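Local coordinates for protein 3-phosphoshikimate 1-carboxyvinyltransferase (Streptomyces sviceus, PDB 7M0O) that probably transfers the enolpyruvyl group of phosphoenolpyruvate to the 5-hydroxyl of shikimate-3-phosphate, a step on the way to chorismate, at residues A82-T87 with L157-L162; R117-D122 with G144-D149; A139-G144 with P165-G170; G170-V175 with G202-V207. One frame throughout, in Å; residues are numbered along the deposited sequence.

Overall arrangement
Contact 1 is the buried one: two neighbouring helices, 79-90 and 155-163, meet through apolar side chains. Contacts 2, 3 and 4 are partly buried, and all three involve the four-stranded sheet holding strands 144-147, 171-174 and 204-207. Contact 4 pairs two of these strands by backbone bonds, contact 2 rests the end of helix 110-118 on an outermost strand, 144-147, and contact 3 ties together the loops that lead into strands 144-147 and 171-174. Chemistry follows place: aliphatic and aromatic in contact 1, a bound potassium ion and water beside leucine-valine packing in contact 2, charged and amide groups in contact 3, arginines over valines in contact 4.

Contact 1: A82-T87 with L157-L162; sequences ARFLPT and LTALLL
Phe84 reaches from helix 79-90 to three residues of helix 155-163, and its ring makes the broader part of the contact. CE1 lies 3.9 Å from Ala159 CB, while CZ meets Thr158 CG2 at 4.0 Å and Leu162 CD1 at 4.1 Å, so the CE1-CZ end of the ring meets all three. The short segments run nearly parallel, 25° apart, with axes 10.2 Å from each other; across that spacing the small Ala159 leaves room for the ring. Such helix-on-helix packing belongs to the alpha/beta domains of the EPSP synthase fold, in which parallel helices fill the domain interior. An alanine in place of Phe84 would probably leave a gap facing Ala159 CB, Thr158 CG2 and Leu162 CD1. Thr87 meets Ala159 alone: CG2 comes 3.8 Å from Ala159 O, and OG1 is turned back to its own helix, donating to Arg83 O at 2.9 Å. Neither side opens to solvent: Leu112 of helix 110-118 touches both Thr87 and Ala159, and Phe16 of helix 8-20 touches Thr87 and Leu162. Thr158 OG1 bonds to Thr187 OG1, and its side chain lies about 4 Å from that of Arg13, predicted to bind shikimate-3-phosphate.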
# COMPACT_ATOMS: atom_id res chain seq x y z
N ALA A 82 2.34 15.26 4.19
CA ALA A 82 3.46 15.96 4.81
C ALA A 82 4.77 15.81 4.04
O ALA A 82 5.65 16.66 4.19
CB ALA A 82 3.66 15.46 6.24
N ARG A 83 4.91 14.76 3.23
CA ARG A 83 6.12 14.58 2.44
C ARG A 83 5.94 14.95 0.98
O ARG A 83 6.82 15.59 0.39
CB ARG A 83 6.61 13.13 2.55
CG ARG A 83 6.97 12.74 3.96
CD ARG A 83 6.68 11.27 4.21
NE ARG A 83 7.08 10.87 5.56
CZ ARG A 83 6.93 9.64 6.05
NH1 ARG A 83 6.39 8.69 5.30
NH2 ARG A 83 7.33 9.37 7.28
N PHE A 84 4.81 14.59 0.37
CA PHE A 84 4.63 14.82 -1.06
C PHE A 84 4.29 16.27 -1.39
O PHE A 84 4.74 16.78 -2.42
CB PHE A 84 3.52 13.91 -1.62
CG PHE A 84 3.94 12.49 -1.82
CD1 PHE A 84 5.19 12.04 -1.42
CD2 PHE A 84 3.07 11.59 -2.43
CE1 PHE A 84 5.56 10.72 -1.61
CE2 PHE A 84 3.43 10.26 -2.62
CZ PHE A 84 4.68 9.83 -2.22
N LEU A 85 3.48 16.95 -0.57
CA LEU A 85 3.17 18.34 -0.89
C LEU A 85 4.40 19.25 -0.86
O LEU A 85 4.54 20.07 -1.77
CB LEU A 85 2.06 18.86 0.03
CG LEU A 85 0.64 18.44 -0.35
CD1 LEU A 85 -0.38 19.29 0.38
CD2 LEU A 85 0.40 18.52 -1.86
N PRO A 86 5.29 19.18 0.13
CA PRO A 86 6.51 20.00 0.05
C PRO A 86 7.36 19.68 -1.16
O PRO A 86 8.01 20.57 -1.72
CB PRO A 86 7.25 19.67 1.35
CG PRO A 86 6.14 19.27 2.30
CD PRO A 86 5.17 18.51 1.44
N THR A 87 7.36 18.41 -1.58
CA THR A 87 8.12 18.02 -2.77
C THR A 87 7.55 18.66 -4.03
O THR A 87 8.28 19.23 -4.84
CB THR A 87 8.11 16.49 -2.90
OG1 THR A 87 8.71 15.89 -1.75
CG2 THR A 87 8.87 16.05 -4.18
N LEU A 157 12.55 7.77 -1.05
CA LEU A 157 13.01 7.47 -2.40
C LEU A 157 11.89 7.71 -3.41
O LEU A 157 12.13 8.27 -4.49
CB LEU A 157 13.52 6.02 -2.46
CG LEU A 157 13.89 5.57 -3.88
CD1 LEU A 157 14.96 6.48 -4.50
CD2 LEU A 157 14.34 4.11 -3.89
N THR A 158 10.66 7.32 -3.06
CA THR A 158 9.57 7.46 -4.02
C THR A 158 9.24 8.92 -4.30
O THR A 158 8.98 9.30 -5.45
CB THR A 158 8.36 6.68 -3.49
OG1 THR A 158 8.55 5.29 -3.79
CG2 THR A 158 7.06 7.16 -4.10
N ALA A 159 9.32 9.78 -3.27
CA ALA A 159 9.17 11.22 -3.49
C ALA A 159 10.22 11.77 -4.46
O ALA A 159 9.89 12.55 -5.35
CB ALA A 159 9.24 11.95 -2.14
N LEU A 160 11.49 11.35 -4.30
CA LEU A 160 12.54 11.82 -5.21
C LEU A 160 12.34 11.29 -6.62
O LEU A 160 12.53 12.02 -7.61
CB LEU A 160 13.92 11.42 -4.69
CG LEU A 160 14.42 12.21 -3.48
CD1 LEU A 160 15.78 11.68 -3.04
CD2 LEU A 160 14.48 13.72 -3.79
N LEU A 161 11.97 10.01 -6.76
CA LEU A 161 11.66 9.47 -8.09
C LEU A 161 10.54 10.27 -8.74
O LEU A 161 10.63 10.67 -9.91
CB LEU A 161 11.27 7.99 -7.99
CG LEU A 161 12.40 7.01 -7.66
CD1 LEU A 161 11.81 5.71 -7.11
CD2 LEU A 161 13.24 6.75 -8.90
N LEU A 162 9.47 10.54 -7.99
CA LEU A 162 8.33 11.27 -8.55
C LEU A 162 8.72 12.69 -8.92
O LEU A 162 8.21 13.24 -9.90
CB LEU A 162 7.17 11.25 -7.56
CG LEU A 162 6.50 9.87 -7.39
CD1 LEU A 162 5.52 9.88 -6.23
CD2 LEU A 162 5.80 9.46 -8.65

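Contact 2: R117-D122 with G144-D149; sequences RDLGVD and GEVTLD. With K (potassium ion), chain C.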
# COMPACT_ATOMS: atom_id res chain seq x y z
N ARG A 117 17.54 19.92 -0.24
CA ARG A 117 18.53 20.98 -0.06
C ARG A 117 19.85 20.66 -0.77
O ARG A 117 20.49 21.57 -1.32
CB ARG A 117 18.73 21.22 1.43
CG ARG A 117 17.50 21.93 2.06
CD ARG A 117 17.68 22.08 3.56
NE ARG A 117 17.56 20.80 4.26
CZ ARG A 117 17.75 20.65 5.57
NH1 ARG A 117 18.04 21.71 6.31
NH2 ARG A 117 17.61 19.45 6.13
N ASP A 118 20.26 19.39 -0.80
CA ASP A 118 21.38 19.00 -1.65
C ASP A 118 21.14 19.43 -3.09
O ASP A 118 22.06 19.85 -3.79
CB ASP A 118 21.62 17.49 -1.60
CG ASP A 118 22.32 17.03 -0.32
OD1 ASP A 118 22.76 17.89 0.47
OD2 ASP A 118 22.40 15.79 -0.10
N LEU A 119 19.88 19.32 -3.55
CA LEU A 119 19.44 19.68 -4.90
C LEU A 119 19.18 21.19 -5.08
O LEU A 119 18.68 21.59 -6.14
CB LEU A 119 18.17 18.92 -5.26
CG LEU A 119 18.41 17.44 -5.56
CD1 LEU A 119 17.09 16.68 -5.63
CD2 LEU A 119 19.18 17.33 -6.88
N GLY A 120 19.48 22.01 -4.09
CA GLY A 120 19.43 23.44 -4.27
C GLY A 120 18.15 24.11 -3.82
O GLY A 120 17.96 25.30 -4.10
N VAL A 121 17.25 23.39 -3.16
CA VAL A 121 16.01 23.98 -2.69
C VAL A 121 16.28 24.79 -1.43
O VAL A 121 16.99 24.34 -0.52
CB VAL A 121 14.94 22.90 -2.43
CG1 VAL A 121 13.66 23.53 -1.88
CG2 VAL A 121 14.63 22.14 -3.73
N ASP A 122 15.74 26.00 -1.39
CA ASP A 122 15.76 26.83 -0.18
C ASP A 122 14.63 26.33 0.71
O ASP A 122 13.50 26.80 0.63
CB ASP A 122 15.57 28.30 -0.53
CG ASP A 122 15.62 29.20 0.70
OD1 ASP A 122 15.50 28.71 1.84
OD2 ASP A 122 15.78 30.43 0.51
N GLY A 144 20.11 16.75 -11.68
CA GLY A 144 21.43 16.16 -11.56
C GLY A 144 21.55 15.08 -10.51
O GLY A 144 20.56 14.43 -10.17
N GLU A 145 22.75 14.87 -9.97
CA GLU A 145 22.99 13.79 -9.02
C GLU A 145 22.49 14.15 -7.63
O GLU A 145 22.50 15.32 -7.23
CB GLU A 145 24.47 13.45 -8.94
CG GLU A 145 25.02 12.72 -10.16
CD GLU A 145 26.47 12.34 -9.99
OE1 GLU A 145 27.21 13.09 -9.33
OE2 GLU A 145 26.88 11.27 -10.51
N VAL A 146 22.04 13.13 -6.89
CA VAL A 146 21.73 13.27 -5.47
C VAL A 146 21.90 11.89 -4.83
O VAL A 146 21.63 10.87 -5.46
CB VAL A 146 20.32 13.86 -5.25
CG1 VAL A 146 19.25 12.98 -5.89
CG2 VAL A 146 20.06 14.13 -3.76
N THR A 147 22.38 11.86 -3.59
CA THR A 147 22.55 10.62 -2.85
C THR A 147 21.57 10.62 -1.68
O THR A 147 21.63 11.50 -0.82
CB THR A 147 23.99 10.46 -2.35
OG1 THR A 147 24.89 10.49 -3.47
CG2 THR A 147 24.16 9.14 -1.61
N LEU A 148 20.67 9.65 -1.67
CA LEU A 148 19.64 9.57 -0.64
C LEU A 148 20.05 8.56 0.42
O LEU A 148 20.50 7.46 0.09
CB LEU A 148 18.29 9.18 -1.26
CG LEU A 148 17.19 8.81 -0.27
CD1 LEU A 148 16.59 10.05 0.35
CD2 LEU A 148 16.13 8.03 -0.99
N ASP A 149 19.89 8.94 1.69
CA ASP A 149 20.19 8.03 2.78
C ASP A 149 18.91 7.51 3.43
O ASP A 149 18.71 7.67 4.64
CB ASP A 149 21.09 8.72 3.81
CG ASP A 149 22.54 8.79 3.36
OD1 ASP A 149 23.16 7.72 3.15
OD2 ASP A 149 23.07 9.92 3.22
K K C . 23.04 22.20 -2.73
O HOH W 1 23.33 14.40 -2.32
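A single water joins Asp118, at the end of helix 110-118, to the edge of strand 144-147, in a contact whose two segments share no direct hydrogen bond. The water donates to Asp118 OD2 at 2.8 Å and accepts from Thr147 N at 3.0 Å, thus satisfying a backbone N-H of an outermost strand. Beside this polar bridge the contact is mainly apolar. Leu119 and Val146 cross at about a right angle, Leu119 CD2 lying 4.0 Å from Val146 CB and, against a backbone oxygen, 3.9 Å from Glu145 O. Val146 CG2, anti to its backbone N, extends the patch to Leu119 CG at 4.1 Å and to Asp118 CB at 4.3 Å. The helix ends in a Schellman motif: Gly120 is the C-prime residue with positive phi, its N bonded to Arg117 O, and Val121 N bonds to the preceding helical turn. The carbonyl oxygens of this last turn also bind a potassium ion, Asp118 O at 2.8 Å and Arg117 O more distantly, an electrostatically reasonable place for a cation at the negative end of a helix. The Arg117 side chain turns elsewhere, to a salt bridge with Glu129. Inward from the exposed Asp118, Leu119 also touches Leu171 and Val146 touches Ile173, both on the adjoining strand 171-174, while Ala115 of helix 110-118 packs on Val146, so the helix end is seated against the sheet.

Contact 3: A139-G144 with P165-G170; sequences AGVEGG and PLTRQG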
# COMPACT_ATOMS: atom_id res chain seq x y z
N ALA A 139 11.97 27.79 -6.33
CA ALA A 139 12.31 28.36 -7.63
C ALA A 139 12.68 27.24 -8.61
O ALA A 139 13.64 27.36 -9.38
CB ALA A 139 13.46 29.37 -7.51
N GLY A 140 11.92 26.15 -8.58
CA GLY A 140 12.23 24.97 -9.37
C GLY A 140 13.43 24.20 -8.87
O GLY A 140 14.13 24.64 -7.94
N VAL A 141 13.68 23.03 -9.47
CA VAL A 141 14.80 22.17 -9.14
C VAL A 141 15.59 21.90 -10.42
O VAL A 141 15.02 21.40 -11.40
CB VAL A 141 14.34 20.85 -8.51
CG1 VAL A 141 15.52 19.95 -8.26
CG2 VAL A 141 13.56 21.13 -7.22
N GLU A 142 16.88 22.23 -10.40
CA GLU A 142 17.71 22.05 -11.59
C GLU A 142 17.84 20.58 -11.96
O GLU A 142 17.63 20.19 -13.11
CB GLU A 142 19.09 22.66 -11.37
CG GLU A 142 19.97 22.65 -12.62
CD GLU A 142 19.41 23.52 -13.75
OE1 GLU A 142 18.71 24.51 -13.46
OE2 GLU A 142 19.67 23.21 -14.93
N GLY A 143 18.19 19.75 -10.99
CA GLY A 143 18.37 18.33 -11.21
C GLY A 143 19.81 17.89 -11.07
O GLY A 143 20.64 18.55 -10.44
N GLY A 144 20.11 16.75 -11.68
CA GLY A 144 21.43 16.16 -11.56
C GLY A 144 21.55 15.08 -10.51
O GLY A 144 20.56 14.43 -10.17
N PRO A 165 11.01 14.00 -13.07
CA PRO A 165 10.59 14.60 -14.35
C PRO A 165 10.17 16.05 -14.23
O PRO A 165 10.03 16.72 -15.27
CB PRO A 165 9.41 13.71 -14.80
CG PRO A 165 9.59 12.40 -13.99
CD PRO A 165 10.12 12.88 -12.67
N LEU A 166 9.95 16.57 -13.02
CA LEU A 166 9.68 18.00 -12.84
C LEU A 166 10.96 18.83 -12.80
O LEU A 166 10.86 20.06 -12.88
CB LEU A 166 8.89 18.24 -11.56
CG LEU A 166 7.72 17.28 -11.39
CD1 LEU A 166 6.95 17.58 -10.09
CD2 LEU A 166 6.78 17.37 -12.58
N THR A 167 12.12 18.21 -12.67
CA THR A 167 13.37 18.94 -12.62
C THR A 167 13.79 19.35 -14.03
O THR A 167 13.30 18.82 -15.04
CB THR A 167 14.46 18.10 -11.96
OG1 THR A 167 14.87 17.07 -12.87
CG2 THR A 167 13.96 17.48 -10.66
N ARG A 168 14.71 20.32 -14.09
CA ARG A 168 15.08 20.85 -15.40
C ARG A 168 15.98 19.89 -16.17
O ARG A 168 15.88 19.83 -17.40
CB ARG A 168 15.74 22.22 -15.22
CG ARG A 168 14.83 23.18 -14.48
CD ARG A 168 15.32 24.62 -14.54
NE ARG A 168 16.26 24.95 -13.46
CZ ARG A 168 15.93 25.42 -12.26
NH1 ARG A 168 14.66 25.61 -11.92
NH2 ARG A 168 16.89 25.70 -11.38
N GLN A 169 16.84 19.14 -15.47
CA GLN A 169 17.80 18.26 -16.13
C GLN A 169 17.58 16.78 -15.84
O GLN A 169 18.37 15.95 -16.30
CB GLN A 169 19.24 18.62 -15.74
CG GLN A 169 19.61 20.11 -15.91
CD GLN A 169 19.29 20.64 -17.29
OE1 GLN A 169 19.27 19.88 -18.27
NE2 GLN A 169 19.03 21.95 -17.38
N GLY A 170 16.53 16.42 -15.09
CA GLY A 170 16.37 15.06 -14.62
C GLY A 170 17.17 14.80 -13.36
O GLY A 170 17.93 15.64 -12.88
O HOH W 2 16.43 26.01 -8.65
O HOH W 3 11.42 22.35 -11.28
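The loops 139-144 and 165-170 run side by side, joined by three backbone bonds: Arg168 N to Val141 O (2.9 Å), Gln169 N to Glu142 O (2.7 Å) and Gly144 N to Gly170 O (2.7 Å). Glu142 divides its carboxylate between two partners. OE1 takes Arg168 NE in a salt bridge whose 2.5 Å length is unusually short and doubtful, with a weak second bond from NH2; the carboxylate and guanidinium planes are 56° apart. OE2 accepts from Gln169 NE2 at 2.8 Å, in the amide plane; the two side chains lie alongside, pointing the same way. A bend at chi2 of Glu142 (64°) places CD on this course. Arg168 NH1 reaches a lone pair of Ala139 O at 3.2 Å, and one guanidinium face lies over Val141 C and Glu142 N. An alanine at Glu142 would probably leave Arg168 NE and Gln169 NE2 without their acceptor and the guanidinium freer to turn. Away from the charged groups, the buried Val141 CG1 packs on Thr167 CG2 at 3.8 Å. At Gly143 a CB would run into Gly170 O. The loops lead into the parallel neighbours 144-147 and 171-174, joined through helix 155-163 as a beta-alpha-beta crossover; Leu166 packs on helix 8-20.

Contact 4: G170-V175 with G202-V207; sequences GLRIRV and GDVFVV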
# COMPACT_ATOMS: atom_id res chain seq x y z
N GLY A 170 16.53 16.42 -15.09
CA GLY A 170 16.37 15.06 -14.62
C GLY A 170 17.17 14.80 -13.36
O GLY A 170 17.93 15.64 -12.88
N LEU A 171 17.00 13.60 -12.81
CA LEU A 171 17.71 13.21 -11.60
C LEU A 171 18.51 11.93 -11.82
O LEU A 171 18.14 11.06 -12.63
CB LEU A 171 16.73 13.01 -10.42
CG LEU A 171 16.11 14.31 -9.88
CD1 LEU A 171 15.11 13.97 -8.76
CD2 LEU A 171 17.19 15.25 -9.36
N ARG A 172 19.61 11.83 -11.08
CA ARG A 172 20.38 10.60 -10.91
C ARG A 172 20.44 10.33 -9.41
O ARG A 172 21.29 10.90 -8.71
CB ARG A 172 21.77 10.72 -11.54
CG ARG A 172 21.80 10.67 -13.05
CD ARG A 172 23.25 10.69 -13.57
NE ARG A 172 23.95 9.44 -13.28
CZ ARG A 172 24.07 8.43 -14.14
NH1 ARG A 172 23.53 8.52 -15.35
NH2 ARG A 172 24.74 7.34 -13.79
N ILE A 173 19.53 9.49 -8.91
CA ILE A 173 19.36 9.24 -7.49
C ILE A 173 20.18 8.02 -7.09
O ILE A 173 19.87 6.89 -7.49
CB ILE A 173 17.88 9.03 -7.13
CG1 ILE A 173 17.03 10.20 -7.65
CG2 ILE A 173 17.71 8.82 -5.63
CD1 ILE A 173 15.52 9.90 -7.79
N ARG A 174 21.20 8.23 -6.26
CA ARG A 174 22.04 7.15 -5.76
C ARG A 174 21.51 6.66 -4.41
O ARG A 174 21.34 7.44 -3.47
CB ARG A 174 23.49 7.64 -5.64
CG ARG A 174 24.48 6.56 -5.21
CD ARG A 174 25.93 7.05 -5.33
NE ARG A 174 26.47 6.84 -6.67
CZ ARG A 174 26.91 7.80 -7.48
NH1 ARG A 174 26.88 9.07 -7.08
NH2 ARG A 174 27.37 7.50 -8.69
N VAL A 175 21.24 5.35 -4.33
CA VAL A 175 20.90 4.71 -3.07
C VAL A 175 21.84 3.53 -2.81
O VAL A 175 23.06 3.67 -2.78
CB VAL A 175 19.44 4.22 -3.05
CG1 VAL A 175 19.08 3.77 -1.65
CG2 VAL A 175 18.49 5.31 -3.55
N GLY A 202 23.06 0.04 -11.56
CA GLY A 202 23.68 -0.24 -10.29
C GLY A 202 22.85 0.28 -9.13
O GLY A 202 21.75 -0.20 -8.89
N ASP A 203 23.37 1.28 -8.43
CA ASP A 203 22.66 1.87 -7.30
C ASP A 203 22.02 3.21 -7.64
O ASP A 203 21.56 3.91 -6.73
CB ASP A 203 23.61 2.04 -6.11
CG ASP A 203 24.04 0.70 -5.52
OD1 ASP A 203 25.25 0.40 -5.57
OD2 ASP A 203 23.18 -0.03 -4.98
N VAL A 204 21.95 3.58 -8.93
CA VAL A 204 21.49 4.90 -9.37
C VAL A 204 20.23 4.74 -10.21
O VAL A 204 20.23 4.03 -11.22
CB VAL A 204 22.57 5.65 -10.17
CG1 VAL A 204 22.02 6.97 -10.69
CG2 VAL A 204 23.81 5.88 -9.31
N PHE A 205 19.17 5.44 -9.82
CA PHE A 205 17.97 5.56 -10.62
C PHE A 205 18.11 6.80 -11.50
O PHE A 205 18.39 7.90 -11.00
CB PHE A 205 16.72 5.67 -9.74
CG PHE A 205 16.46 4.46 -8.87
CD1 PHE A 205 15.56 3.48 -9.26
CD2 PHE A 205 17.10 4.33 -7.65
CE1 PHE A 205 15.31 2.38 -8.45
CE2 PHE A 205 16.85 3.23 -6.82
CZ PHE A 205 15.95 2.25 -7.23
N VAL A 206 17.91 6.62 -12.80
CA VAL A 206 18.17 7.65 -13.81
C VAL A 206 16.81 8.10 -14.35
O VAL A 206 16.19 7.40 -15.17
CB VAL A 206 19.09 7.14 -14.92
CG1 VAL A 206 19.25 8.18 -16.00
CG2 VAL A 206 20.43 6.73 -14.33
N VAL A 207 16.34 9.25 -13.90
CA VAL A 207 15.00 9.74 -14.19
C VAL A 207 15.11 10.91 -15.15
O VAL A 207 15.80 11.89 -14.83
CB VAL A 207 14.26 10.16 -12.91
CG1 VAL A 207 12.79 10.49 -13.24
CG2 VAL A 207 14.35 9.07 -11.85
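Leu171 and Val207, then Ile173 and Phe205, form hydrogen-bonded antiparallel pairs, each with two N-H to O bonds, such as Phe205 N to Ile173 O at 2.8 Å. A fifth bond, from Val175 N to Asp203 O, is nearly straight at 171° and extends the ladder past the ends of the strands. Between them Arg172 faces Val206 and Arg174 faces Val204 in non-hydrogen-bonded pairs, where alpha carbons come close to carbonyls, as with Val204 CA at 3.2 Å from Ile173 O. On the face of these arginines, a methyl group lies against each charged chain. Val206 CG2 sits over one face of the Arg172 guanidinium, offset toward its rim and 3.7 Å from NH1; the bend at chi3 (71°) places NE, and chi4 (96°) then sets CZ. Val204 is shared, its CG1 lying 3.9 Å from Arg172 CB and its CG2 3.9 Å from Arg174 NE. The opposite face is apolar: Ile173 CD1 approaches Val207 CG2 at 4.3 Å, and Val175 CG2 lies at the edge of the Phe205 ring. Helix 155-163 backs this face, with Leu157 and Leu160 on Ile173 and Leu161 on Phe205. Strand 144-147 flanks 171-174 in parallel, and Glu145 touches both arginines. The pairing thus makes a two-sided sheet, apolar toward helix 155-163 and, on its other face, carrying cationic groups whose flat or aliphatic parts rest on valines.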